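Local coordinates for NAD(+) phosphorylase MbcT (PDB 6FKG), which degrades NAD(+) by phosphorolysis as the toxin of a type II toxin-antitoxin system, and is neutralised by its antitoxin MbcA, at residues H133-V145 with V154-Q166. Sequence-based numbering, arbitrary orientation.
Sequences HAAWFLHMQGVLV and VVTAYEQRTRPGQ
The guanidinium of Arg161 lies flat between the rings of Trp136 and His139. Its plane is turned 12° from the indole, which it meets off-centre as a cation-pi pair, and 15° from the imidazole, where NH2 stands over the ring centre. Arg161 NH1 also donates to Trp136 O; the modelled 2.4 Å is doubtfully short. Trp136 O further accepts from His139 N in the Schellman motif that ends the helix, and the positive phi of His139 belongs to that motif. A bend at chi2 (-137°) brings the guanidinium in between the two rings, its side chain crossing each at about a right angle.

Gln141, its chain extended beyond CG, meets Gln166 coming from the opposite direction. Gln141 NE2 donates to Arg161 O at 2.6 Å and to Gln166 OE1 at 2.7 Å. Gln166 NE2 returns a bond to Gln141 OE1 at 3.1 Å, so the two amides exchange a reciprocal pair of hydrogen bonds, though they are not coplanar. Arg163 N also donates to Gln166 OE1, and Ala100 N to Gln141 OE1.

Beyond Gln141 the antiparallel hairpin begins. Val143 and Val154 form a hydrogen-bonded pair, and a water links Gln141 O with Thr156 O. Strand 142-147 runs between strands 89-103 and 150-156 of the RES-domain sheet, while Tyr60 of the MbcA antitoxin chain meets Trp136 at the end of helix 126-137.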
loop_
_atom_site.group_PDB
_atom_site.type_symbol
_atom_site.label_atom_id
_atom_site.label_comp_id
_atom_site.label_asym_id
_atom_site.label_seq_id
_atom_site.Cartn_x
_atom_site.Cartn_y
_atom_site.Cartn_z
ATOM N N HIS B 133 -5.580 32.382 -4.290
ATOM C CA HIS B 133 -4.396 31.925 -3.569
ATOM C C HIS B 133 -3.219 32.867 -3.817
ATOM O O HIS B 133 -2.535 33.286 -2.887
ATOM C CB HIS B 133 -4.036 30.512 -3.998
ATOM C CG HIS B 133 -2.899 29.908 -3.233
ATOM N ND1 HIS B 133 -2.258 28.759 -3.647
ATOM C CD2 HIS B 133 -2.308 30.267 -2.068
ATOM C CE1 HIS B 133 -1.309 28.446 -2.780
ATOM N NE2 HIS B 133 -1.316 29.352 -1.815
ATOM N N ALA B 134 -2.986 33.200 -5.078
ATOM C CA ALA B 134 -1.849 34.054 -5.430
ATOM C C ALA B 134 -2.002 35.466 -4.860
ATOM O O ALA B 134 -1.028 36.055 -4.396
ATOM C CB ALA B 134 -1.680 34.110 -6.945
ATOM N N ALA B 135 -3.215 36.014 -4.894
ATOM C CA ALA B 135 -3.438 37.366 -4.377
ATOM C C ALA B 135 -3.122 37.397 -2.887
ATOM O O ALA B 135 -2.470 38.328 -2.397
ATOM C CB ALA B 135 -4.879 37.830 -4.630
ATOM N N TRP B 136 -3.584 36.372 -2.174
ATOM C CA TRP B 136 -3.310 36.255 -0.742
ATOM C C TRP B 136 -1.824 36.082 -0.484
ATOM O O TRP B 136 -1.256 36.670 0.447
ATOM C CB TRP B 136 -4.073 35.078 -0.147
ATOM C CG TRP B 136 -3.559 34.668 1.220
ATOM C CD1 TRP B 136 -3.868 35.249 2.424
ATOM C CD2 TRP B 136 -2.647 33.600 1.509
ATOM N NE1 TRP B 136 -3.200 34.597 3.451
ATOM C CE2 TRP B 136 -2.453 33.578 2.911
ATOM C CE3 TRP B 136 -1.990 32.641 0.720
ATOM C CZ2 TRP B 136 -1.628 32.640 3.538
ATOM C CZ3 TRP B 136 -1.162 31.710 1.347
ATOM C CH2 TRP B 136 -0.995 31.716 2.742
ATOM N N PHE B 137 -1.195 35.266 -1.318
ATOM C CA PHE B 137 0.232 35.013 -1.208
ATOM C C PHE B 137 1.034 36.309 -1.348
ATOM O O PHE B 137 2.043 36.490 -0.667
ATOM C CB PHE B 137 0.663 33.993 -2.262
ATOM C CG PHE B 137 2.123 33.668 -2.218
ATOM C CD1 PHE B 137 2.617 32.802 -1.260
ATOM C CD2 PHE B 137 3.000 34.237 -3.127
ATOM C CE1 PHE B 137 3.965 32.502 -1.207
ATOM C CE2 PHE B 137 4.347 33.946 -3.076
ATOM C CZ PHE B 137 4.829 33.075 -2.114
ATOM N N LEU B 138 0.564 37.215 -2.206
ATOM C CA LEU B 138 1.211 38.509 -2.447
ATOM C C LEU B 138 0.819 39.580 -1.426
ATOM O O LEU B 138 1.144 40.754 -1.597
ATOM C CB LEU B 138 0.880 39.016 -3.857
ATOM C CG LEU B 138 1.464 38.151 -4.972
ATOM C CD1 LEU B 138 0.867 38.530 -6.331
ATOM C CD2 LEU B 138 2.985 38.281 -4.982
ATOM N N HIS B 139 0.120 39.157 -0.378
ATOM C CA HIS B 139 -0.306 40.017 0.719
ATOM C C HIS B 139 -1.328 41.062 0.298
ATOM O O HIS B 139 -1.430 42.114 0.911
ATOM C CB HIS B 139 0.907 40.696 1.378
ATOM C CG HIS B 139 1.705 39.772 2.237
ATOM N ND1 HIS B 139 2.486 38.761 1.717
ATOM C CD2 HIS B 139 1.824 39.688 3.583
ATOM C CE1 HIS B 139 3.058 38.099 2.706
ATOM N NE2 HIS B 139 2.676 38.642 3.848
ATOM N N MET B 140 -2.088 40.774 -0.751
ATOM C CA MET B 140 -3.201 41.639 -1.106
ATOM C C MET B 140 -4.319 41.394 -0.103
ATOM O O MET B 140 -4.419 40.307 0.447
ATOM C CB MET B 140 -3.675 41.366 -2.532
ATOM C CG MET B 140 -2.628 41.666 -3.564
ATOM S SD MET B 140 -3.150 41.264 -5.230
ATOM C CE MET B 140 -1.803 42.003 -6.182
ATOM N N GLN B 141 -5.152 42.399 0.137
ATOM C CA GLN B 141 -6.152 42.291 1.185
ATOM C C GLN B 141 -7.404 41.567 0.694
ATOM O O GLN B 141 -8.217 41.101 1.488
ATOM C CB GLN B 141 -6.506 43.675 1.719
ATOM C CG GLN B 141 -5.370 44.320 2.501
ATOM C CD GLN B 141 -5.802 45.587 3.186
ATOM O OE1 GLN B 141 -6.371 46.479 2.559
ATOM N NE2 GLN B 141 -5.535 45.680 4.481
ATOM N N GLY B 142 -7.545 41.438 -0.620
ATOM C CA GLY B 142 -8.664 40.681 -1.134
ATOM C C GLY B 142 -8.779 40.749 -2.636
ATOM O O GLY B 142 -7.883 41.242 -3.323
ATOM N N VAL B 143 -9.894 40.246 -3.148
ATOM C CA VAL B 143 -10.110 40.228 -4.586
ATOM C C VAL B 143 -11.521 40.736 -4.876
ATOM O O VAL B 143 -12.490 40.297 -4.247
ATOM C CB VAL B 143 -9.937 38.815 -5.180
ATOM C CG1 VAL B 143 -10.051 38.865 -6.714
ATOM C CG2 VAL B 143 -8.575 38.192 -4.751
ATOM N N LEU B 144 -11.622 41.667 -5.819
ATOM C CA LEU B 144 -12.905 42.194 -6.237
ATOM C C LEU B 144 -13.277 41.499 -7.530
ATOM O O LEU B 144 -12.509 41.511 -8.505
ATOM C CB LEU B 144 -12.839 43.708 -6.419
ATOM C CG LEU B 144 -14.142 44.496 -6.426
ATOM C CD1 LEU B 144 -14.747 44.480 -5.024
ATOM C CD2 LEU B 144 -13.836 45.910 -6.888
ATOM N N VAL B 145 -14.451 40.877 -7.529
ATOM C CA VAL B 145 -14.788 39.907 -8.554
ATOM C C VAL B 145 -16.159 40.194 -9.118
ATOM O O VAL B 145 -16.989 40.814 -8.457
ATOM C CB VAL B 145 -14.760 38.457 -7.987
ATOM C CG1 VAL B 145 -13.376 38.106 -7.447
ATOM C CG2 VAL B 145 -15.826 38.270 -6.876
ATOM N N VAL B 154 -13.908 39.218 -1.965
ATOM C CA VAL B 154 -13.364 38.142 -1.155
ATOM C C VAL B 154 -12.261 38.722 -0.294
ATOM O O VAL B 154 -11.267 39.192 -0.832
ATOM C CB VAL B 154 -12.804 37.007 -2.017
ATOM C CG1 VAL B 154 -12.484 35.796 -1.150
ATOM C CG2 VAL B 154 -13.821 36.643 -3.096
ATOM N N VAL B 155 -12.450 38.716 1.025
ATOM C CA VAL B 155 -11.474 39.309 1.933
ATOM C C VAL B 155 -10.642 38.199 2.571
ATOM O O VAL B 155 -11.178 37.319 3.226
ATOM C CB VAL B 155 -12.154 40.153 3.035
ATOM C CG1 VAL B 155 -11.103 40.821 3.911
ATOM C CG2 VAL B 155 -13.056 41.198 2.407
ATOM N N THR B 156 -9.331 38.245 2.380
ATOM C CA THR B 156 -8.497 37.092 2.711
ATOM C C THR B 156 -7.618 37.388 3.915
ATOM O O THR B 156 -6.914 38.400 3.938
ATOM C CB THR B 156 -7.622 36.664 1.501
ATOM O OG1 THR B 156 -6.896 37.792 1.003
ATOM C CG2 THR B 156 -8.494 36.137 0.361
ATOM N N ALA B 157 -7.687 36.503 4.917
ATOM C CA ALA B 157 -6.916 36.639 6.156
ATOM C C ALA B 157 -7.094 38.038 6.756
ATOM O O ALA B 157 -6.124 38.723 7.094
ATOM C CB ALA B 157 -5.454 36.343 5.902
ATOM N N TYR B 158 -8.359 38.437 6.854
ATOM C CA TYR B 158 -8.797 39.720 7.374
ATOM C C TYR B 158 -8.068 40.134 8.646
ATOM O O TYR B 158 -7.538 41.246 8.745
ATOM C CB TYR B 158 -10.312 39.646 7.621
ATOM C CG TYR B 158 -10.856 40.628 8.614
ATOM C CD1 TYR B 158 -11.521 40.188 9.757
ATOM C CD2 TYR B 158 -10.720 42.000 8.412
ATOM C CE1 TYR B 158 -12.024 41.095 10.681
ATOM C CE2 TYR B 158 -11.221 42.910 9.324
ATOM C CZ TYR B 158 -11.873 42.458 10.455
ATOM O OH TYR B 158 -12.372 43.375 11.359
ATOM N N GLU B 159 -8.038 39.218 9.607
ATOM C CA GLU B 159 -7.517 39.489 10.943
ATOM C C GLU B 159 -6.058 39.952 10.937
ATOM O O GLU B 159 -5.701 40.896 11.643
ATOM C CB GLU B 159 -7.677 38.237 11.819
ATOM C CG GLU B 159 -9.137 37.771 12.026
ATOM C CD GLU B 159 -9.702 36.911 10.876
ATOM O OE1 GLU B 159 -9.095 36.846 9.785
ATOM O OE2 GLU B 159 -10.767 36.287 11.077
ATOM N N GLN B 160 -5.229 39.300 10.124
ATOM C CA GLN B 160 -3.795 39.592 10.057
ATOM C C GLN B 160 -3.458 40.734 9.116
ATOM O O GLN B 160 -2.431 41.392 9.272
ATOM C CB GLN B 160 -3.004 38.356 9.605
ATOM C CG GLN B 160 -2.753 37.336 10.687
ATOM C CD GLN B 160 -4.002 36.572 11.026
ATOM O OE1 GLN B 160 -4.740 36.143 10.138
ATOM N NE2 GLN B 160 -4.258 36.406 12.317
ATOM N N ARG B 161 -4.318 40.962 8.130
ATOM C CA ARG B 161 -3.940 41.805 7.006
ATOM C C ARG B 161 -4.623 43.158 6.937
ATOM O O ARG B 161 -4.302 43.958 6.062
ATOM C CB ARG B 161 -4.201 41.057 5.715
ATOM C CG ARG B 161 -3.575 39.712 5.730
ATOM C CD ARG B 161 -2.918 39.442 4.431
ATOM N NE ARG B 161 -1.852 38.462 4.567
ATOM C CZ ARG B 161 -1.456 37.701 3.560
ATOM N NH1 ARG B 161 -2.066 37.838 2.398
ATOM N NH2 ARG B 161 -0.477 36.815 3.717
ATOM N N THR B 162 -5.554 43.419 7.846
ATOM C CA THR B 162 -6.273 44.680 7.806
ATOM C C THR B 162 -5.975 45.561 9.014
ATOM O O THR B 162 -5.805 45.093 10.141
ATOM C CB THR B 162 -7.801 44.465 7.696
ATOM O OG1 THR B 162 -8.298 43.899 8.914
ATOM C CG2 THR B 162 -8.145 43.555 6.505
ATOM N N ARG B 163 -5.885 46.853 8.745
ATOM C CA ARG B 163 -5.761 47.852 9.780
ATOM C C ARG B 163 -7.120 48.039 10.443
ATOM O O ARG B 163 -8.150 47.753 9.825
ATOM C CB ARG B 163 -5.232 49.154 9.180
ATOM C CG ARG B 163 -4.024 48.924 8.286
ATOM C CD ARG B 163 -3.554 50.201 7.604
ATOM N NE ARG B 163 -4.512 50.676 6.607
ATOM C CZ ARG B 163 -4.625 50.180 5.377
ATOM N NH1 ARG B 163 -3.843 49.182 4.986
ATOM N NH2 ARG B 163 -5.526 50.678 4.538
ATOM N N PRO B 164 -7.125 48.480 11.714
ATOM C CA PRO B 164 -8.358 48.714 12.475
ATOM C C PRO B 164 -9.427 49.462 11.684
ATOM O O PRO B 164 -9.160 50.531 11.126
ATOM C CB PRO B 164 -7.886 49.564 13.668
ATOM C CG PRO B 164 -6.392 49.734 13.506
ATOM C CD PRO B 164 -5.935 48.681 12.558
ATOM N N GLY B 165 -10.621 48.881 11.621
ATOM C CA GLY B 165 -11.766 49.551 11.038
ATOM C C GLY B 165 -11.879 49.525 9.524
ATOM O O GLY B 165 -12.713 50.238 8.968
ATOM N N GLN B 166 -11.046 48.726 8.858
ATOM C CA GLN B 166 -11.160 48.544 7.410
ATOM C C GLN B 166 -12.426 47.762 7.090
ATOM O O GLN B 166 -13.067 47.980 6.060
ATOM C CB GLN B 166 -9.936 47.825 6.840
ATOM C CG GLN B 166 -8.736 48.732 6.628
ATOM C CD GLN B 166 -7.743 48.154 5.637
ATOM O OE1 GLN B 166 -6.817 47.442 6.021
ATOM N NE2 GLN B 166 -7.934 48.455 4.354
HETATM O O HOH W 1 -7.370 40.985 4.078
#